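Local coordinates for protein tyrosine--tRNA ligase, mitochondrial (Emericella nidulans, PDB 5IHX) that probably joins L-tyrosine to mitochondrial tRNA(Tyr) at the expense of ATP, as a class I aminoacyl-tRNA synthetase, at residues H83-P86 with F87-L90; E325-L328 with K329-T332. All coordinates share one frame; numbering follows the deposited sequence.

Interaction 1 comes first along the chain, in the opening turns of helix 84-95; interaction 2 lies some 240 residues later, at the C-terminal end of helix 321-331. Their centres are nevertheless only about 12 Å apart, because the two helices pack against each other: Leu85 CD2 lies 3.7 Å from Phe331 CZ, and Met88 CG lies 3.5 Å from Met330 O. Helix 84-95 belongs to the nucleotide-binding fold that holds tyrosine, whereas helix 321-331 sits in the helical C-terminal part of this truncated chain. The two local contacts thus shape facing sides of a largely apolar junction between the catalytic fold and the helices that follow it.

Interaction 1 (H83-P86 with F87-L90); sequences HMLP and FMVL
The carbonyl oxygen of Met84 receives two backbone N-H groups from the next turn. Met88 N approaches Met84 O to 2.7 Å, nearly along the C=O axis. Phe87 N lies 2.8 Å from Met84 O. That second bond is weak, its N-H...O angle being only 119°. This is the first turn of helix 84-95, the crossover helix of the beta-alpha-beta unit formed with strands 68-72 and 100-104 in the Rossmann-like fold of class I synthetases. The i to i+4 pattern goes on with Val89 N to Leu85 O at 3.0 Å and Leu90 N to Pro86 O. Proline suits this early position: a first-turn N-H has no carbonyl one turn earlier in the helix to bond, so its absence costs nothing, and the ring holds phi at a helical value.

Phe87 turns back along the helix, CG beside the backbone N (chi1 -64°), and this carries CD2 to within 3.1 Å of His83 O, which the ring meets obliquely. The flat ring packs between the helix and the sheet strands, where Phe102, its plane only about 10° away, and Val72 lie against it. His83 is the last residue of the class I HIGH-type signature, and its ring meets His80 edge-to-face. Its side chain lies about 6 Å from the bound tyrosine, near the pocket though not among the residues lining it.

On another side of the helix, two flexible thioethers suit a surface covered by helices: Met84 reaches Phe331 and Phe363, and Met88 reaches Leu366. Both methionine chains bend at chi2 and chi3 and cross each other obliquely. Met84 CE thereby comes to 3.7 Å from Met88 SD, a methyl group packed against sulfur.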
loop_
_atom_site.group_PDB
_atom_site.type_symbol
_atom_site.label_atom_id
_atom_site.label_comp_id
_atom_site.label_asym_id
_atom_site.label_seq_id
_atom_site.Cartn_x
_atom_site.Cartn_y
_atom_site.Cartn_z
ATOM N N HIS A 83 9.516 -3.837 27.102
ATOM C CA HIS A 83 9.967 -2.979 26.003
ATOM C C HIS A 83 11.365 -2.410 26.209
ATOM O O HIS A 83 11.931 -1.808 25.299
ATOM C CB HIS A 83 9.021 -1.785 25.806
ATOM C CG HIS A 83 7.681 -2.133 25.238
ATOM N ND1 HIS A 83 6.543 -2.229 26.011
ATOM C CD2 HIS A 83 7.290 -2.361 23.963
ATOM C CE1 HIS A 83 5.514 -2.525 25.237
ATOM N NE2 HIS A 83 5.940 -2.611 23.991
ATOM N N MET A 84 11.919 -2.586 27.402
ATOM C CA MET A 84 13.039 -1.752 27.823
ATOM C C MET A 84 14.402 -2.027 27.189
ATOM O O MET A 84 15.169 -1.087 26.983
ATOM C CB MET A 84 13.194 -1.845 29.342
ATOM C CG MET A 84 12.281 -0.907 30.117
ATOM S SD MET A 84 12.373 0.811 29.562
ATOM C CE MET A 84 14.087 1.193 29.918
ATOM N N LEU A 85 14.720 -3.282 26.883
ATOM C CA LEU A 85 16.097 -3.613 26.514
ATOM C C LEU A 85 16.569 -2.880 25.253
ATOM O O LEU A 85 17.688 -2.369 25.226
ATOM C CB LEU A 85 16.276 -5.125 26.347
ATOM C CG LEU A 85 16.109 -5.968 27.621
ATOM C CD1 LEU A 85 16.551 -7.404 27.377
ATOM C CD2 LEU A 85 16.847 -5.372 28.818
ATOM N N PRO A 86 15.729 -2.816 24.207
ATOM C CA PRO A 86 16.162 -1.995 23.070
ATOM C C PRO A 86 16.403 -0.533 23.456
ATOM O O PRO A 86 17.269 0.126 22.881
ATOM C CB PRO A 86 14.996 -2.115 22.087
ATOM C CG PRO A 86 14.367 -3.418 22.409
ATOM C CD PRO A 86 14.506 -3.579 23.898
ATOM N N PHE A 87 15.646 -0.033 24.425
ATOM C CA PHE A 87 15.813 1.350 24.859
ATOM C C PHE A 87 16.981 1.495 25.833
ATOM O O PHE A 87 17.552 2.578 25.961
ATOM C CB PHE A 87 14.513 1.880 25.464
ATOM C CG PHE A 87 13.386 1.951 24.471
ATOM C CD1 PHE A 87 13.487 2.769 23.359
ATOM C CD2 PHE A 87 12.228 1.217 24.649
ATOM C CE1 PHE A 87 12.465 2.841 22.434
ATOM C CE2 PHE A 87 11.198 1.288 23.728
ATOM C CZ PHE A 87 11.317 2.105 22.621
ATOM N N MET A 88 17.342 0.410 26.512
ATOM C CA MET A 88 18.573 0.397 27.295
ATOM C C MET A 88 19.762 0.535 26.344
ATOM O O MET A 88 20.756 1.188 26.668
ATOM C CB MET A 88 18.695 -0.882 28.127
ATOM C CG MET A 88 17.656 -1.027 29.232
ATOM S SD MET A 88 17.634 0.332 30.419
ATOM C CE MET A 88 19.340 0.358 30.963
ATOM N N VAL A 89 19.661 -0.088 25.172
ATOM C CA VAL A 89 20.696 0.045 24.146
ATOM C C VAL A 89 20.816 1.495 23.680
ATOM O O VAL A 89 21.924 2.013 23.532
ATOM C CB VAL A 89 20.412 -0.873 22.934
ATOM C CG1 VAL A 89 21.330 -0.541 21.759
ATOM C CG2 VAL A 89 20.575 -2.333 23.325
ATOM N N LEU A 90 19.679 2.147 23.451
ATOM C CA LEU A 90 19.684 3.542 23.020
ATOM C C LEU A 90 20.194 4.453 24.133
ATOM O O LEU A 90 20.862 5.453 23.871
ATOM C CB LEU A 90 18.286 3.991 22.581
ATOM C CG LEU A 90 17.653 3.311 21.363
ATOM C CD1 LEU A 90 16.347 4.007 21.006
ATOM C CD2 LEU A 90 18.596 3.288 20.166
#

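Interaction 2 (E325-L328 with K329-T332); sequences ERYL and KMFT
Met330 packs back over Arg326 and Tyr327 along its whole length. Its CB lies 3.6 Å from Arg326 O, the oxygen that also accepts Met330 N, and CG comes nearer still to that oxygen. SD sits at the edge of the Arg326 guanidinium, near its plane, where NE gives it a weak hydrogen bond of 3.6 Å. A bend at chi3 (-52°) then takes the methyl CE to 3.8 Å from Tyr327 CD1, approaching that ring obliquely. An unbranched thioether suits this place, offering sulfur to a donor and a methyl to an aromatic ring. The stronger partner of Arg326 is Gly45 O, bound through NH2.

These are i to i+3 and i to i+4 contacts at the C-terminal end of helix 321-331. Two aromatics suit adjacent turns here, one giving an edge and the other a face: Phe331 meets Tyr327 in a T-shaped pair with centroids 5.4 Å apart and planes at 67°. Phe331 also meets Phe316 edge-to-face. Lys329, partly exposed like Glu325, runs extended alongside it, and NZ reaches OE2 in a long, weak salt bridge of 3.4 Å. Near the last turn, the short threonine hydroxyl can fold back onto a carbonyl of its own helix, supplementing the weak bond from Thr332 N to Leu328 O: Thr332 OG1 donates to Leu328 O at 2.7 Å, in the carbonyl plane, and is also hydrogen-bonded to Leu334 N.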
loop_
_atom_site.group_PDB
_atom_site.type_symbol
_atom_site.label_atom_id
_atom_site.label_comp_id
_atom_site.label_asym_id
_atom_site.label_seq_id
_atom_site.Cartn_x
_atom_site.Cartn_y
_atom_site.Cartn_z
ATOM N N GLU A 325 22.228 -11.282 38.244
ATOM C CA GLU A 325 23.487 -10.725 37.761
ATOM C C GLU A 325 23.353 -10.215 36.333
ATOM O O GLU A 325 23.829 -9.127 36.008
ATOM C CB GLU A 325 24.623 -11.744 37.834
ATOM C CG GLU A 325 25.922 -11.211 37.226
ATOM C CD GLU A 325 27.130 -12.088 37.503
ATOM O OE1 GLU A 325 26.993 -13.091 38.238
ATOM O OE2 GLU A 325 28.221 -11.766 36.982
ATOM N N ARG A 326 22.720 -11.006 35.473
ATOM C CA ARG A 326 22.542 -10.587 34.092
ATOM C C ARG A 326 21.624 -9.368 34.029
ATOM O O ARG A 326 21.861 -8.451 33.243
ATOM C CB ARG A 326 21.982 -11.720 33.229
ATOM C CG ARG A 326 21.667 -11.259 31.817
ATOM C CD ARG A 326 21.919 -12.330 30.777
ATOM N NE ARG A 326 21.972 -11.754 29.436
ATOM C CZ ARG A 326 22.315 -12.423 28.339
ATOM N NH1 ARG A 326 22.639 -13.708 28.412
ATOM N NH2 ARG A 326 22.337 -11.804 27.168
ATOM N N TYR A 327 20.583 -9.352 34.860
ATOM C CA TYR A 327 19.656 -8.220 34.878
ATOM C C TYR A 327 20.352 -6.936 35.323
ATOM O O TYR A 327 20.068 -5.861 34.795
ATOM C CB TYR A 327 18.463 -8.498 35.796
ATOM C CG TYR A 327 17.388 -9.370 35.184
ATOM C CD1 TYR A 327 17.672 -10.239 34.137
ATOM C CD2 TYR A 327 16.079 -9.308 35.645
ATOM C CE1 TYR A 327 16.686 -11.032 33.578
ATOM C CE2 TYR A 327 15.088 -10.094 35.093
ATOM C CZ TYR A 327 15.395 -10.955 34.060
ATOM O OH TYR A 327 14.408 -11.740 33.509
ATOM N N LEU A 328 21.257 -7.044 36.291
ATOM C CA LEU A 328 22.038 -5.890 36.728
ATOM C C LEU A 328 22.803 -5.291 35.552
ATOM O O LEU A 328 22.921 -4.072 35.427
ATOM C CB LEU A 328 23.012 -6.275 37.846
ATOM C CG LEU A 328 22.438 -6.372 39.265
ATOM C CD1 LEU A 328 23.438 -7.031 40.203
ATOM C CD2 LEU A 328 22.057 -4.996 39.787
ATOM N N LYS A 329 23.314 -6.158 34.685
ATOM C CA LYS A 329 24.079 -5.715 33.527
ATOM C C LYS A 329 23.185 -5.113 32.444
ATOM O O LYS A 329 23.569 -4.147 31.786
ATOM C CB LYS A 329 24.886 -6.881 32.950
ATOM C CG LYS A 329 25.980 -7.383 33.875
ATOM C CD LYS A 329 26.607 -8.668 33.362
ATOM C CE LYS A 329 27.754 -9.119 34.252
ATOM N NZ LYS A 329 28.293 -10.445 33.841
ATOM N N MET A 330 21.993 -5.675 32.267
ATOM C CA MET A 330 21.107 -5.260 31.184
ATOM C C MET A 330 20.238 -4.051 31.547
ATOM O O MET A 330 19.921 -3.234 30.678
ATOM C CB MET A 330 20.206 -6.426 30.756
ATOM C CG MET A 330 20.956 -7.604 30.141
ATOM S SD MET A 330 19.880 -8.839 29.369
ATOM C CE MET A 330 18.712 -9.176 30.683
ATOM N N PHE A 331 19.842 -3.945 32.816
ATOM C CA PHE A 331 18.865 -2.934 33.233
ATOM C C PHE A 331 19.444 -1.732 33.990
ATOM O O PHE A 331 18.693 -0.845 34.388
ATOM C CB PHE A 331 17.787 -3.583 34.106
ATOM C CG PHE A 331 16.799 -4.413 33.338
ATOM C CD1 PHE A 331 15.820 -3.805 32.570
ATOM C CD2 PHE A 331 16.838 -5.797 33.393
ATOM C CE1 PHE A 331 14.903 -4.560 31.866
ATOM C CE2 PHE A 331 15.923 -6.558 32.691
ATOM C CZ PHE A 331 14.953 -5.938 31.925
ATOM N N THR A 332 20.759 -1.693 34.191
ATOM C CA THR A 332 21.376 -0.583 34.923
ATOM C C THR A 332 22.654 -0.099 34.251
ATOM O O THR A 332 23.197 -0.764 33.368
ATOM C CB THR A 332 21.711 -0.972 36.382
ATOM O OG1 THR A 332 23.007 -1.584 36.436
ATOM C CG2 THR A 332 20.669 -1.931 36.953
#